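Long-range contacts in Cap5O (Staphylococcus aureus, PDB 3OJO), which probably oxidises UDP-N-acetyl-mannosamine with NAD as acceptor, as a dehydrogenase of capsular polysaccharide biosynthesis: residues Tyr100-Ile105 / Leu270-Tyr275; Pro133-Asp138 / Thr210-Lys215. All coordinates share one frame; numbering follows the deposited sequence.

In the fold
Both contacts tie the NAD-binding Rossmann domain to the central domain, on the same side of the chain's centre. Contact 1 (100-105 with 270-275) joins two irregular loops beside the cofactor: the side chain of Cys103 lies about 7 Å from the bound NAD and about 4 Å from that of Thr130, an NAD-binding residue. Contact 2 (133-138 with 210-215) sets a helix start against the long helix 208-238, the side chain of Thr135 being about 11 Å from NAD. Their centres are 12 Å apart, and contact 2 is nested within the loop that contact 1 closes. They touch directly, Ile105 CG2 packing 4.0 Å from Thr135 OG1.

Contact 1 (Tyr100-Ile105 / Leu270-Tyr275); sequences YRSCDI and LAVDPY
Two hydrogen bonds, one from backbone and one from a side chain, join the loop 100-105 to the loop 270-275. Leu270 N donates to Arg101 O over 3.2 Å, nearly straight at hydrogen (166°) and almost along the C=O axis. The second is shorter: the hydroxyl OG of Ser102 gives its proton to Val272 O at 2.7 Å, arriving from above the carbonyl plane. Apolar groups fill in around this pair. Val272 CG2, in the crowded position between its own N and carbonyl carbon, meets Tyr100 CB at 3.6 Å, and Pro274 CG packs on Ser102 CB at 3.8 Å. The Arg101 chain, extended from CG to NE, crosses Leu270 obliquely, so that NH2 comes within 3.5 Å of Leu270 CD2; the same NH2 forms a salt bridge with Asp223 of helix 208-238, consistent with the guanidinium being held beside the leucine.

Further out, an inverse gamma turn centred on Ala271 closes through Val272 N and Leu270 O, 2.8 Å apart, and bends the chain between the two residues that carry the bonds. Asp98 accepts a bond from Ser102 N, and a disulfide links Cys103 SG to Cys269 SG, consistent with the enzyme's oxidised conformation. These non-repetitive loops form part of the junction between the Rossmann NAD-binding domain and the central domain, near the cofactor.

Contact 2 (Pro133-Asp138 / Thr210-Lys215); sequences PKTMDD and TAEMSK
A carboxylate gripping the first turn of a helix joins helix 135-145 of the Rossmann domain to the long helix 208-238 of the central domain. The carboxylate belongs to Glu212, and its side chain runs past Pro133 to the backbone amides of the partner segment. CB points at the partner segment and rests 3.7 Å from Pro133 CA. CG stands anti to the carbonyl carbon (chi1 -61°), and the chain is extended beyond it (chi2 166°), which carries CD out to the amides that open helix 135-145. There the two oxygens divide the work. OE1 accepts from the backbone N of Lys134, which is at the N-cap position, at 2.7 Å, with the donor above the carboxylate plane. OE2 receives Met136 N at 3.0 Å on its syn lone pair, in a fairly straight bond (161°), and also lies 3.2 Å from Met136 CG.

With both oxygens engaged by main-chain N-H groups, the carboxylate is fixed in rotation. Its negative charge at the amino end of a helix would be expected to be stabilised by the helix dipole, favouring the ionised form. Thr135 OG1 turns back to Ala132 O, while His159 and Ile131 pack along the glutamate.

The next residue along the long helix, Met213, adds apolar contact. Bent at chi2 and chi3, it meets the proline nearly at a right angle, and Ile241 of the second subunit also packs on Pro133. At its tip, Met213 CE sits 3.5 Å from Pro133 CG and 3.8 Å from Pro133 CB.

Contact 1 (Tyr100-Ile105 / Leu270-Tyr275)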
loop_
_atom_site.group_PDB
_atom_site.type_symbol
_atom_site.label_atom_id
_atom_site.label_comp_id
_atom_site.label_asym_id
_atom_site.label_seq_id
_atom_site.Cartn_x
_atom_site.Cartn_y
_atom_site.Cartn_z
ATOM N N TYR B 100 -16.496 4.863 -5.743
ATOM C CA TYR B 100 -15.809 4.629 -4.466
ATOM C C TYR B 100 -16.190 3.342 -3.734
ATOM O O TYR B 100 -15.472 2.945 -2.809
ATOM C CB TYR B 100 -16.071 5.825 -3.523
ATOM C CG TYR B 100 -15.451 7.122 -3.992
ATOM C CD1 TYR B 100 -14.139 7.451 -3.663
ATOM C CD2 TYR B 100 -16.172 8.021 -4.774
ATOM C CE1 TYR B 100 -13.564 8.646 -4.092
ATOM C CE2 TYR B 100 -15.600 9.214 -5.224
ATOM C CZ TYR B 100 -14.294 9.521 -4.879
ATOM O OH TYR B 100 -13.722 10.694 -5.316
ATOM N N ARG B 101 -17.316 2.705 -4.130
ATOM C CA ARG B 101 -17.918 1.539 -3.481
ATOM C C ARG B 101 -18.113 1.790 -1.960
ATOM O O ARG B 101 -17.353 1.334 -1.091
ATOM C CB ARG B 101 -17.313 0.177 -3.910
ATOM C CG ARG B 101 -16.213 -0.377 -3.029
ATOM C CD ARG B 101 -15.744 -1.741 -3.457
ATOM N NE ARG B 101 -14.419 -1.992 -2.900
ATOM C CZ ARG B 101 -13.833 -3.181 -2.838
ATOM N NH1 ARG B 101 -14.457 -4.262 -3.293
ATOM N NH2 ARG B 101 -12.623 -3.303 -2.311
ATOM N N SER B 102 -19.079 2.655 -1.677
ATOM C CA SER B 102 -19.415 3.013 -0.317
ATOM C C SER B 102 -20.342 1.951 0.241
ATOM O O SER B 102 -21.037 1.258 -0.517
ATOM C CB SER B 102 -20.098 4.372 -0.288
ATOM O OG SER B 102 -19.150 5.368 0.046
ATOM N N CYS B 103 -20.330 1.806 1.560
ATOM C CA CYS B 103 -21.210 0.862 2.237
ATOM C C CYS B 103 -22.597 1.464 2.282
ATOM O O CYS B 103 -22.750 2.658 2.574
ATOM C CB CYS B 103 -20.718 0.566 3.649
ATOM S SG CYS B 103 -19.038 -0.109 3.772
ATOM N N ASP B 104 -23.604 0.644 2.017
ATOM C CA ASP B 104 -24.978 1.094 2.119
ATOM C C ASP B 104 -25.475 0.786 3.545
ATOM O O ASP B 104 -25.563 -0.386 3.916
ATOM C CB ASP B 104 -25.839 0.430 1.032
ATOM C CG ASP B 104 -27.290 0.854 1.003
ATOM O OD1 ASP B 104 -28.116 0.089 0.459
ATOM O OD2 ASP B 104 -27.605 1.940 1.544
ATOM N N ILE B 105 -25.756 1.842 4.355
ATOM C CA ILE B 105 -26.229 1.713 5.744
ATOM C C ILE B 105 -27.750 1.587 5.882
ATOM O O ILE B 105 -28.255 1.579 7.005
ATOM C CB ILE B 105 -25.681 2.814 6.673
ATOM C CG1 ILE B 105 -26.183 4.221 6.268
ATOM C CG2 ILE B 105 -24.177 2.683 6.970
ATOM C CD1 ILE B 105 -26.341 5.217 7.387
ATOM N N LEU B 270 -15.340 0.232 1.178
ATOM C CA LEU B 270 -14.219 1.054 1.648
ATOM C C LEU B 270 -14.474 2.198 2.643
ATOM O O LEU B 270 -15.629 2.491 2.962
ATOM C CB LEU B 270 -13.389 1.545 0.453
ATOM C CG LEU B 270 -12.993 0.535 -0.592
ATOM C CD1 LEU B 270 -12.132 1.192 -1.635
ATOM C CD2 LEU B 270 -12.271 -0.671 0.013
ATOM N N ALA B 271 -13.363 2.843 3.121
ATOM C CA ALA B 271 -13.282 3.970 4.070
ATOM C C ALA B 271 -13.826 5.305 3.489
ATOM O O ALA B 271 -13.217 6.375 3.637
ATOM C CB ALA B 271 -11.843 4.136 4.569
ATOM N N VAL B 272 -14.996 5.232 2.843
ATOM C CA VAL B 272 -15.643 6.398 2.258
ATOM C C VAL B 272 -17.095 6.478 2.664
ATOM O O VAL B 272 -17.864 5.546 2.413
ATOM C CB VAL B 272 -15.436 6.539 0.728
ATOM C CG1 VAL B 272 -14.076 7.157 0.407
ATOM C CG2 VAL B 272 -15.621 5.202 0.007
ATOM N N ASP B 273 -17.460 7.569 3.345
ATOM C CA ASP B 273 -18.849 7.793 3.708
ATOM C C ASP B 273 -19.519 8.449 2.477
ATOM O O ASP B 273 -18.907 9.324 1.842
ATOM C CB ASP B 273 -18.989 8.611 5.004
ATOM C CG ASP B 273 -18.740 10.094 4.863
ATOM O OD1 ASP B 273 -17.579 10.518 5.039
ATOM O OD2 ASP B 273 -19.707 10.831 4.583
ATOM N N PRO B 274 -20.724 7.970 2.069
ATOM C CA PRO B 274 -21.369 8.524 0.857
ATOM C C PRO B 274 -21.454 10.053 0.783
ATOM O O PRO B 274 -21.270 10.625 -0.295
ATOM C CB PRO B 274 -22.747 7.856 0.858
ATOM C CG PRO B 274 -22.541 6.573 1.607
ATOM C CD PRO B 274 -21.555 6.912 2.686
ATOM N N TYR B 275 -21.668 10.708 1.934
ATOM C CA TYR B 275 -21.788 12.152 2.006
ATOM C C TYR B 275 -20.478 12.963 2.060
ATOM O O TYR B 275 -20.005 13.381 1.010
ATOM C CB TYR B 275 -22.835 12.585 3.060
ATOM C CG TYR B 275 -23.080 14.076 3.088
ATOM C CD1 TYR B 275 -23.734 14.716 2.038
ATOM C CD2 TYR B 275 -22.626 14.856 4.146
ATOM C CE1 TYR B 275 -23.915 16.099 2.034
ATOM C CE2 TYR B 275 -22.796 16.237 4.151
ATOM C CZ TYR B 275 -23.476 16.852 3.112
ATOM O OH TYR B 275 -23.660 18.214 3.127
#

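Contact 2 (Pro133-Asp138 / Thr210-Lys215)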
loop_
_atom_site.group_PDB
_atom_site.type_symbol
_atom_site.label_atom_id
_atom_site.label_comp_id
_atom_site.label_asym_id
_atom_site.label_seq_id
_atom_site.Cartn_x
_atom_site.Cartn_y
_atom_site.Cartn_z
ATOM N N PRO B 133 -17.502 5.437 8.514
ATOM C CA PRO B 133 -17.130 6.201 9.716
ATOM C C PRO B 133 -18.127 7.310 10.002
ATOM O O PRO B 133 -18.686 7.908 9.076
ATOM C CB PRO B 133 -15.729 6.719 9.394
ATOM C CG PRO B 133 -15.236 5.821 8.323
ATOM C CD PRO B 133 -16.445 5.536 7.487
ATOM N N LYS B 134 -18.407 7.502 11.295
ATOM C CA LYS B 134 -19.350 8.480 11.844
ATOM C C LYS B 134 -20.832 8.086 11.804
ATOM O O LYS B 134 -21.683 8.916 12.097
ATOM C CB LYS B 134 -19.040 9.929 11.404
ATOM C CG LYS B 134 -17.672 10.378 11.923
ATOM C CD LYS B 134 -17.617 11.823 12.163
ATOM C CE LYS B 134 -18.201 12.367 13.439
ATOM N NZ LYS B 134 -17.716 13.766 13.574
ATOM N N THR B 135 -21.133 6.796 11.517
ATOM C CA THR B 135 -22.494 6.238 11.496
ATOM C C THR B 135 -23.062 6.197 12.914
ATOM O O THR B 135 -24.212 6.583 13.134
ATOM C CB THR B 135 -22.494 4.841 10.857
ATOM O OG1 THR B 135 -22.144 4.972 9.484
ATOM C CG2 THR B 135 -23.836 4.110 10.987
ATOM N N MET B 136 -22.263 5.721 13.869
ATOM C CA MET B 136 -22.694 5.617 15.256
ATOM C C MET B 136 -23.012 6.991 15.846
ATOM O O MET B 136 -24.100 7.191 16.373
ATOM C CB MET B 136 -21.649 4.872 16.101
ATOM C CG MET B 136 -21.495 3.410 15.740
ATOM S SD MET B 136 -23.030 2.461 15.668
ATOM C CE MET B 136 -23.450 2.356 17.378
ATOM N N ASP B 137 -22.100 7.944 15.651
ATOM C CA ASP B 137 -22.180 9.314 16.133
ATOM C C ASP B 137 -23.173 10.214 15.387
ATOM O O ASP B 137 -23.905 10.961 16.040
ATOM C CB ASP B 137 -20.772 9.952 16.150
ATOM C CG ASP B 137 -19.852 9.362 17.209
ATOM O OD1 ASP B 137 -18.990 8.506 16.852
ATOM O OD2 ASP B 137 -20.004 9.731 18.396
ATOM N N ASP B 138 -23.177 10.187 14.042
ATOM C CA ASP B 138 -24.015 11.084 13.234
ATOM C C ASP B 138 -25.346 10.534 12.733
ATOM O O ASP B 138 -26.183 11.323 12.273
ATOM C CB ASP B 138 -23.212 11.661 12.042
ATOM C CG ASP B 138 -21.951 12.434 12.373
ATOM O OD1 ASP B 138 -21.703 12.696 13.582
ATOM O OD2 ASP B 138 -21.209 12.788 11.424
ATOM N N THR B 210 -13.218 5.330 15.719
ATOM C CA THR B 210 -11.935 4.663 15.524
ATOM C C THR B 210 -12.148 3.234 15.046
ATOM O O THR B 210 -11.426 2.788 14.158
ATOM C CB THR B 210 -11.049 4.786 16.776
ATOM O OG1 THR B 210 -10.821 6.172 17.030
ATOM C CG2 THR B 210 -9.686 4.075 16.625
ATOM N N ALA B 211 -13.155 2.542 15.610
ATOM C CA ALA B 211 -13.531 1.181 15.246
ATOM C C ALA B 211 -14.028 1.135 13.783
ATOM O O ALA B 211 -13.709 0.191 13.042
ATOM C CB ALA B 211 -14.637 0.678 16.187
ATOM N N GLU B 212 -14.860 2.123 13.403
ATOM C CA GLU B 212 -15.396 2.226 12.052
ATOM C C GLU B 212 -14.247 2.456 11.035
ATOM O O GLU B 212 -14.094 1.668 10.118
ATOM C CB GLU B 212 -16.445 3.347 11.954
ATOM C CG GLU B 212 -17.664 3.167 12.843
ATOM C CD GLU B 212 -18.541 4.394 13.025
ATOM O OE1 GLU B 212 -18.008 5.527 13.058
ATOM O OE2 GLU B 212 -19.769 4.219 13.179
ATOM N N MET B 213 -13.463 3.523 11.223
ATOM C CA MET B 213 -12.366 3.971 10.379
ATOM C C MET B 213 -11.292 2.907 10.160
ATOM O O MET B 213 -10.837 2.708 9.027
ATOM C CB MET B 213 -11.765 5.275 10.943
ATOM C CG MET B 213 -10.972 6.107 9.919
ATOM S SD MET B 213 -11.666 6.130 8.234
ATOM C CE MET B 213 -12.318 7.818 8.104
ATOM N N SER B 214 -10.921 2.219 11.235
ATOM C CA SER B 214 -9.921 1.167 11.269
ATOM C C SER B 214 -10.266 0.006 10.338
ATOM O O SER B 214 -9.398 -0.502 9.620
ATOM C CB SER B 214 -9.733 0.682 12.712
ATOM O OG SER B 214 -9.328 -0.680 12.793
ATOM N N LYS B 215 -11.504 -0.452 10.393
ATOM C CA LYS B 215 -11.914 -1.611 9.611
ATOM C C LYS B 215 -11.993 -1.327 8.129
ATOM O O LYS B 215 -11.696 -2.181 7.298
ATOM C CB LYS B 215 -13.204 -2.227 10.186
ATOM C CG LYS B 215 -12.896 -3.118 11.378
ATOM C CD LYS B 215 -12.103 -4.390 11.003
ATOM C CE LYS B 215 -11.308 -4.939 12.163
ATOM N NZ LYS B 215 -11.831 -6.259 12.609
#